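Local coordinates for protein Hen1 (PDB 3JWH) that probably methylates the 2'-hydroxyl of the 3'-terminal nucleotide of RNA, using S-adenosyl-L-methionine as methyl donor, at residues Gln172-Ala175 and Asn176-Glu180. Residues are numbered along the deposited sequence; the frame is centred on the assembly and turned at random.
Sequences QNWA and NKITE
The indole of W174 carries I178 on one face. CG1 of I178 sits over the six-membered ring, 4.1 Å from its centroid and 17° off the ring normal, a CH-pi contact. It is displaced from the ring centre toward the CE2-CZ2 bond, 4.0 Å from W174 CE2. The two side chains run alongside each other, one helical turn apart. W174 reaches this place with CG anti to the backbone N (chi1 171°), and I178 meets it with CG1 beside its own backbone N. Outside the pair, W166 packs edge-to-face with W174, and E124 OE2 accepts a hydrogen bond from W174 NE1. That bond should limit rotation of the indole.

All nine residues belong to helix 168-181 of a Rossmann-like methyltransferase domain. This helix packs against the end of the sheet formed by the antiparallel strands 202-209 and 184-188. A175 touches F188 and F207 of these strands. I178 touches F207, as well as E124 and F128 of helix 117-131. I178 thus sits between the sheet and helix 117-131. The W174 side chain is about 13 Å from the bound S-adenosyl-L-homocysteine, so this is packing outside the cofactor pocket.

Main-chain bonds link the two turns. N176 N donates to Q172 O at 3.0 Å, and K177 N to N173 O at 2.8 Å. I178 N is shared weakly between W174 O and A175 O. T179 N also bonds to A175 O, at 3.2 Å. The amide of N176 folds back along the preceding turn: ND2 lies 2.8 Å from Q172 O, but the angle is too poor for a hydrogen bond. T179 OG1 donates to N176 O at 2.9 Å.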
loop_
_atom_site.group_PDB
_atom_site.type_symbol
_atom_site.label_atom_id
_atom_site.label_comp_id
_atom_site.label_asym_id
_atom_site.label_seq_id
_atom_site.Cartn_x
_atom_site.Cartn_y
_atom_site.Cartn_z
ATOM N N GLN A 172 -4.852 -10.587 -10.233
ATOM C CA GLN A 172 -3.755 -11.532 -10.348
ATOM C C GLN A 172 -3.026 -11.491 -11.689
ATOM O O GLN A 172 -1.828 -11.750 -11.745
ATOM C CB GLN A 172 -4.236 -12.949 -10.016
ATOM C CG GLN A 172 -4.259 -13.178 -8.508
ATOM C CD GLN A 172 -4.701 -14.562 -8.086
ATOM O OE1 GLN A 172 -4.182 -15.571 -8.564
ATOM N NE2 GLN A 172 -5.658 -14.615 -7.161
ATOM N N ASN A 173 -3.730 -11.155 -12.761
ATOM C CA ASN A 173 -3.087 -11.058 -14.069
ATOM C C ASN A 173 -2.246 -9.785 -14.068
ATOM O O ASN A 173 -1.151 -9.746 -14.628
ATOM C CB ASN A 173 -4.119 -10.962 -15.199
ATOM C CG ASN A 173 -4.927 -12.236 -15.375
ATOM O OD1 ASN A 173 -4.473 -13.344 -15.050
ATOM N ND2 ASN A 173 -6.134 -12.086 -15.922
ATOM N N TRP A 174 -2.785 -8.741 -13.445
ATOM C CA TRP A 174 -2.099 -7.464 -13.349
ATOM C C TRP A 174 -0.773 -7.672 -12.633
ATOM O O TRP A 174 0.269 -7.218 -13.108
ATOM C CB TRP A 174 -2.930 -6.451 -12.559
ATOM C CG TRP A 174 -2.161 -5.193 -12.243
ATOM C CD1 TRP A 174 -1.847 -4.180 -13.117
ATOM C CD2 TRP A 174 -1.512 -4.868 -11.007
ATOM N NE1 TRP A 174 -1.036 -3.258 -12.502
ATOM C CE2 TRP A 174 -0.810 -3.654 -11.207
ATOM C CE3 TRP A 174 -1.452 -5.485 -9.751
ATOM C CZ2 TRP A 174 -0.050 -3.049 -10.194
ATOM C CZ3 TRP A 174 -0.697 -4.879 -8.739
ATOM C CH2 TRP A 174 -0.006 -3.676 -8.970
ATOM N N ALA A 175 -0.823 -8.373 -11.499
ATOM C CA ALA A 175 0.358 -8.626 -10.686
ATOM C C ALA A 175 1.358 -9.556 -11.344
ATOM O O ALA A 175 2.566 -9.376 -11.203
ATOM C CB ALA A 175 -0.047 -9.172 -9.325
ATOM N N ASN A 176 0.860 -10.563 -12.047
ATOM C CA ASN A 176 1.746 -11.490 -12.721
ATOM C C ASN A 176 2.405 -10.732 -13.873
ATOM O O ASN A 176 3.585 -10.929 -14.149
ATOM C CB ASN A 176 0.977 -12.712 -13.242
ATOM C CG ASN A 176 0.598 -13.681 -12.129
ATOM O OD1 ASN A 176 1.386 -13.940 -11.220
ATOM N ND2 ASN A 176 -0.611 -14.237 -12.210
ATOM N N LYS A 177 1.651 -9.866 -14.535
ATOM C CA LYS A 177 2.217 -9.078 -15.628
ATOM C C LYS A 177 3.322 -8.202 -15.045
ATOM O O LYS A 177 4.267 -7.867 -15.744
ATOM C CB LYS A 177 1.164 -8.182 -16.293
ATOM C CG LYS A 177 0.339 -8.838 -17.394
ATOM C CD LYS A 177 1.104 -8.930 -18.699
ATOM C CE LYS A 177 0.266 -9.602 -19.778
ATOM N NZ LYS A 177 0.945 -9.671 -21.114
ATOM N N ILE A 178 3.208 -7.831 -13.769
ATOM C CA ILE A 178 4.238 -6.999 -13.158
ATOM C C ILE A 178 5.540 -7.784 -13.016
ATOM O O ILE A 178 6.619 -7.269 -13.306
ATOM C CB ILE A 178 3.817 -6.471 -11.758
ATOM C CG1 ILE A 178 2.716 -5.404 -11.892
ATOM C CG2 ILE A 178 5.017 -5.889 -11.039
ATOM C CD1 ILE A 178 3.149 -4.142 -12.639
ATOM N N THR A 179 5.444 -9.040 -12.591
ATOM C CA THR A 179 6.650 -9.841 -12.410
ATOM C C THR A 179 7.303 -10.234 -13.732
ATOM O O THR A 179 8.398 -10.791 -13.743
ATOM C CB THR A 179 6.356 -11.134 -11.638
ATOM O OG1 THR A 179 5.676 -12.037 -12.510
ATOM C CG2 THR A 179 5.490 -10.851 -10.402
ATOM N N GLU A 180 6.615 -9.963 -14.834
ATOM C CA GLU A 180 7.118 -10.282 -16.167
ATOM C C GLU A 180 7.894 -9.100 -16.738
ATOM O O GLU A 180 8.828 -9.280 -17.515
ATOM C CB GLU A 180 5.954 -10.637 -17.097
ATOM C CG GLU A 180 5.439 -12.062 -16.957
ATOM C CD GLU A 180 4.013 -12.241 -17.484
ATOM O OE1 GLU A 180 3.609 -11.510 -18.420
ATOM O OE2 GLU A 180 3.293 -13.130 -16.963
#